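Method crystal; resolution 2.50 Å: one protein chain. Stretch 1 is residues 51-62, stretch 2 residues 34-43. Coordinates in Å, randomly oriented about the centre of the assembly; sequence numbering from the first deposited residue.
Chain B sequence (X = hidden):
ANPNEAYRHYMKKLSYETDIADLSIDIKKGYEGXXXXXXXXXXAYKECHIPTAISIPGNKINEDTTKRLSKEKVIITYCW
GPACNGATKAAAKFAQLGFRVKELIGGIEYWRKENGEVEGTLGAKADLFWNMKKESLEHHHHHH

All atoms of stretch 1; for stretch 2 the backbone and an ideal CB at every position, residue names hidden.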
# COMPACT_ATOMS: atom_id res chain seq x y z
N PRO B 51 -7.84 -13.07 -15.61
CA PRO B 51 -9.00 -13.61 -16.32
C PRO B 51 -10.23 -12.69 -16.29
O PRO B 51 -10.53 -12.07 -15.27
CB PRO B 51 -9.25 -14.94 -15.61
CG PRO B 51 -7.85 -15.38 -15.28
CD PRO B 51 -7.22 -14.11 -14.76
N THR B 52 -10.92 -12.61 -17.42
CA THR B 52 -12.12 -11.79 -17.62
C THR B 52 -11.82 -10.29 -17.68
O THR B 52 -12.73 -9.47 -17.62
CB THR B 52 -13.19 -12.02 -16.51
OG1 THR B 52 -12.79 -11.36 -15.30
CG2 THR B 52 -13.38 -13.51 -16.25
N ALA B 53 -10.55 -9.94 -17.84
CA ALA B 53 -10.18 -8.53 -17.90
C ALA B 53 -9.90 -8.01 -19.30
O ALA B 53 -9.23 -8.67 -20.10
CB ALA B 53 -8.97 -8.30 -17.01
N ILE B 54 -10.41 -6.82 -19.59
CA ILE B 54 -10.20 -6.18 -20.88
C ILE B 54 -9.02 -5.22 -20.80
O ILE B 54 -8.73 -4.69 -19.73
CB ILE B 54 -11.42 -5.37 -21.32
CG1 ILE B 54 -11.75 -4.33 -20.26
CG2 ILE B 54 -12.61 -6.30 -21.55
CD1 ILE B 54 -12.97 -3.52 -20.57
N SER B 55 -8.35 -5.00 -21.92
CA SER B 55 -7.21 -4.11 -21.97
C SER B 55 -7.56 -2.69 -22.37
O SER B 55 -8.11 -2.45 -23.44
CB SER B 55 -6.16 -4.64 -22.94
OG SER B 55 -5.16 -3.66 -23.18
N ILE B 56 -7.26 -1.73 -21.50
CA ILE B 56 -7.52 -0.33 -21.78
C ILE B 56 -6.43 0.49 -21.09
O ILE B 56 -6.63 0.99 -19.99
CB ILE B 56 -8.89 0.12 -21.20
CG1 ILE B 56 -10.01 -0.82 -21.66
CG2 ILE B 56 -9.16 1.56 -21.62
CD1 ILE B 56 -10.35 -0.75 -23.14
N PRO B 57 -5.26 0.64 -21.74
CA PRO B 57 -4.16 1.41 -21.16
C PRO B 57 -4.62 2.75 -20.56
O PRO B 57 -5.44 3.45 -21.16
CB PRO B 57 -3.21 1.60 -22.34
CG PRO B 57 -3.38 0.30 -23.08
CD PRO B 57 -4.90 0.11 -23.07
N GLY B 58 -4.08 3.09 -19.40
CA GLY B 58 -4.46 4.33 -18.73
C GLY B 58 -4.43 5.59 -19.58
O GLY B 58 -5.38 6.37 -19.58
N ASN B 59 -3.33 5.79 -20.31
CA ASN B 59 -3.20 6.96 -21.16
C ASN B 59 -4.19 6.94 -22.32
O ASN B 59 -4.40 7.96 -22.99
CB ASN B 59 -1.77 7.07 -21.68
CG ASN B 59 -1.29 5.79 -22.33
OD1 ASN B 59 -1.86 5.33 -23.32
ND2 ASN B 59 -0.23 5.20 -21.77
N LYS B 60 -4.82 5.79 -22.57
CA LYS B 60 -5.79 5.67 -23.66
C LYS B 60 -7.24 5.59 -23.19
O LYS B 60 -8.11 5.13 -23.93
CB LYS B 60 -5.47 4.43 -24.52
CG LYS B 60 -4.12 4.49 -25.24
CD LYS B 60 -4.17 5.45 -26.42
CE LYS B 60 -2.78 5.86 -26.89
NZ LYS B 60 -2.14 6.90 -26.01
N ILE B 61 -7.51 6.05 -21.96
CA ILE B 61 -8.87 6.02 -21.42
C ILE B 61 -9.64 7.29 -21.75
O ILE B 61 -9.22 8.40 -21.43
CB ILE B 61 -8.85 5.88 -19.88
CG1 ILE B 61 -8.22 4.54 -19.50
CG2 ILE B 61 -10.27 5.97 -19.33
CD1 ILE B 61 -8.14 4.32 -18.00
N ASN B 62 -10.80 7.12 -22.38
CA ASN B 62 -11.64 8.25 -22.78
C ASN B 62 -13.02 7.75 -23.19
O ASN B 62 -13.32 6.57 -23.05
CB ASN B 62 -11.00 8.98 -23.95
CG ASN B 62 -10.62 8.03 -25.06
OD1 ASN B 62 -11.46 7.31 -25.59
ND2 ASN B 62 -9.33 8.02 -25.42
N UNK B 34 -19.30 -6.46 -12.43
CA UNK B 34 -18.02 -5.74 -12.49
C UNK B 34 -17.34 -5.91 -13.84
O UNK B 34 -17.61 -6.85 -14.59
CB UNK B 34 -17.09 -6.22 -11.38
N UNK B 35 -16.44 -4.98 -14.15
CA UNK B 35 -15.70 -5.02 -15.39
C UNK B 35 -14.24 -4.79 -15.04
O UNK B 35 -13.83 -3.67 -14.75
CB UNK B 35 -16.21 -3.99 -16.39
N UNK B 36 -13.46 -5.86 -15.03
CA UNK B 36 -12.05 -5.75 -14.70
C UNK B 36 -11.28 -5.14 -15.87
O UNK B 36 -11.27 -5.70 -16.97
CB UNK B 36 -11.48 -7.12 -14.33
N UNK B 37 -10.64 -4.00 -15.63
CA UNK B 37 -9.86 -3.30 -16.65
C UNK B 37 -8.37 -3.22 -16.31
O UNK B 37 -7.98 -2.65 -15.28
CB UNK B 37 -10.42 -1.89 -16.84
N UNK B 38 -7.54 -3.80 -17.18
CA UNK B 38 -6.09 -3.76 -17.01
C UNK B 38 -5.66 -2.43 -17.62
O UNK B 38 -5.86 -2.20 -18.80
CB UNK B 38 -5.39 -4.95 -17.66
N UNK B 39 -5.07 -1.57 -16.79
CA UNK B 39 -4.64 -0.24 -17.20
C UNK B 39 -3.18 -0.15 -17.66
O UNK B 39 -2.74 0.89 -18.13
CB UNK B 39 -4.86 0.73 -16.04
N UNK B 40 -2.43 -1.23 -17.51
CA UNK B 40 -1.02 -1.20 -17.90
C UNK B 40 -0.87 -1.10 -19.42
O UNK B 40 -1.84 -0.92 -20.16
CB UNK B 40 -0.30 -2.45 -17.38
N UNK B 41 0.38 -1.21 -19.87
CA UNK B 41 0.69 -1.16 -21.30
C UNK B 41 0.07 -2.35 -22.02
O UNK B 41 0.08 -3.46 -21.49
CB UNK B 41 2.20 -1.14 -21.52
N UNK B 42 -0.43 -2.13 -23.23
CA UNK B 42 -1.05 -3.20 -24.02
C UNK B 42 -0.21 -4.47 -24.09
O UNK B 42 -0.72 -5.57 -23.87
CB UNK B 42 -1.32 -2.70 -25.44
N UNK B 43 1.07 -4.32 -24.38
CA UNK B 43 1.97 -5.47 -24.49
C UNK B 43 1.95 -6.30 -23.21
O UNK B 43 1.85 -7.53 -23.26
CB UNK B 43 3.40 -5.01 -24.79

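Positions 34 to 38 run as an extended strand beside stretch 1, and the bridges that pair 37 with Ile54 and 38 with Ser55 are parallel. At 34 the phi/psi pair of -130/159° is extended, and the ideal CB has nothing of stretch 1 within 5.5 Å. Stretch 1 therefore sets little constraint, and any strand-tolerant residue would suit; the deposited residue is Ile34, which makes no contact.

Position 35 points sideways, with its ideal CB 5.3 Å from Ile54 CD1. That methyl invites a branched or medium-sized apolar side chain. Ile35 is found there, and its CG2 lies 3.8 Å from Ile54 CD1.

At 36 the ideal CB is 3.9 Å from Ala53 CB and 4.2 Å from Thr52 O. The small alanine leaves room for a compact apolar group, so valine, isoleucine or alanine could be accommodated. The residue is Val36, chi1 t, whose CG1 packs 3.6 Å from Ala53 CB while CG2 reaches to 4.0 Å from Thr52 OG1. Its backbone begins the pairing: Ile54 N donates to Val36 O at 3.0 Å. One register step earlier, a water bridges the two stretches, accepting from Val36 N at 2.8 Å and donating to Thr52 O at 2.6 Å.

Position 37 shares a sheet face with Ile54, and its ideal CB lies 4.9 Å from Ile56 CG1. With Ile54 and Ile56 both close by, it calls for an apolar side chain, with beta-branching well suited to the strand. Val37 meets both: its CG1 is 3.5 Å from Ile56 CB and its CG2 is 4.0 Å from Ile54 CD1.

Position 38 projects to the other face, with Ser55. Its backbone is fully engaged, the amide N donating to Ile54 O at 3.0 Å and the carbonyl O accepting from Ile56 N at 3.1 Å. With Ala53 CB 4.9 Å from the ideal CB, a small apolar or a polar side chain would fit. Asp38 leads its carboxylate away from stretch 1; OD1 accepts from the backbone N of 40 at 2.9 Å.

At 39, phi/psi of -93/-7° ends the extended run. The ideal CB is 4.2 Å from Gly58 N, and the glycine offers a side-chain-free surface for a modest apolar group. Val39 uses it: an ideal CB on Gly58 would lie 2.8 Å from Val39 CG1, a clash. CG2 approaches Ile61 CD1 at 4.5 Å, and Val39 O accepts from Gly58 N at 2.9 Å.

Position 40 points away, with nothing of stretch 1 within 5.5 Å of its ideal CB, so stretch 1 leaves the choice open, to a short or a long side chain alike. Arg40 forms a salt bridge, NH1 to Asp38 OD2 at 3.0 Å, while its carbonyl O receives a CA-H contact from Pro57 CA at 3.4 Å.

Position 41 also points away and directly precedes a helix, where Asp, Asn, Ser or Thr can cap. Asp41 does so, OD2 accepting a weak bond from N of 43 at 2.6 Å.

At 42, the ideal CB sits 4.3 Å from Pro57 CG, and a small residue suffices; Ala42 makes this contact. Position 43 points away and is unconstrained by stretch 1; it is Glu43.

Stretch 2 34-43: IIVVDVRDAE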
# COMPACT_ATOMS: atom_id res chain seq x y z
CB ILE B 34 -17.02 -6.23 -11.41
CG1 ILE B 34 -16.69 -7.70 -11.65
CG2 ILE B 34 -17.60 -6.01 -10.03
CD1 ILE B 34 -15.74 -8.29 -10.62
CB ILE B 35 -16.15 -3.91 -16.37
CG1 ILE B 35 -17.67 -3.98 -16.57
CG2 ILE B 35 -15.43 -4.06 -17.70
CD1 ILE B 35 -18.22 -2.92 -17.50
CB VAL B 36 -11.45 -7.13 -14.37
CG1 VAL B 36 -10.05 -6.95 -13.82
CG2 VAL B 36 -12.35 -7.86 -13.38
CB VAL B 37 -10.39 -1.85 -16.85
CG1 VAL B 37 -9.62 -1.16 -17.98
CG2 VAL B 37 -11.87 -1.86 -17.15
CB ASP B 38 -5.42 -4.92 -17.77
CG ASP B 38 -3.95 -5.07 -17.44
OD1 ASP B 38 -3.25 -4.05 -17.30
OD2 ASP B 38 -3.49 -6.23 -17.32
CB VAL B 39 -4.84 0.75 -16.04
CG1 VAL B 39 -4.24 2.09 -16.37
CG2 VAL B 39 -6.33 0.88 -15.74
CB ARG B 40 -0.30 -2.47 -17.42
CG ARG B 40 -0.50 -2.81 -15.96
CD ARG B 40 -0.76 -4.31 -15.83
NE ARG B 40 0.44 -5.14 -15.87
CZ ARG B 40 0.50 -6.32 -16.47
NH1 ARG B 40 -0.58 -6.81 -17.08
NH2 ARG B 40 1.61 -7.05 -16.42
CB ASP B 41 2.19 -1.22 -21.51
CG ASP B 41 2.55 -1.32 -22.97
OD1 ASP B 41 2.69 -0.25 -23.62
OD2 ASP B 41 2.65 -2.46 -23.49
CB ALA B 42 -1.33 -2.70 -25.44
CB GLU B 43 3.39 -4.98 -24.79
CG GLU B 43 4.31 -6.02 -25.43
CD GLU B 43 3.87 -6.41 -26.85
OE1 GLU B 43 3.58 -5.49 -27.66
OE2 GLU B 43 3.84 -7.63 -27.15
O HOH W 1 -14.56 -7.93 -16.62
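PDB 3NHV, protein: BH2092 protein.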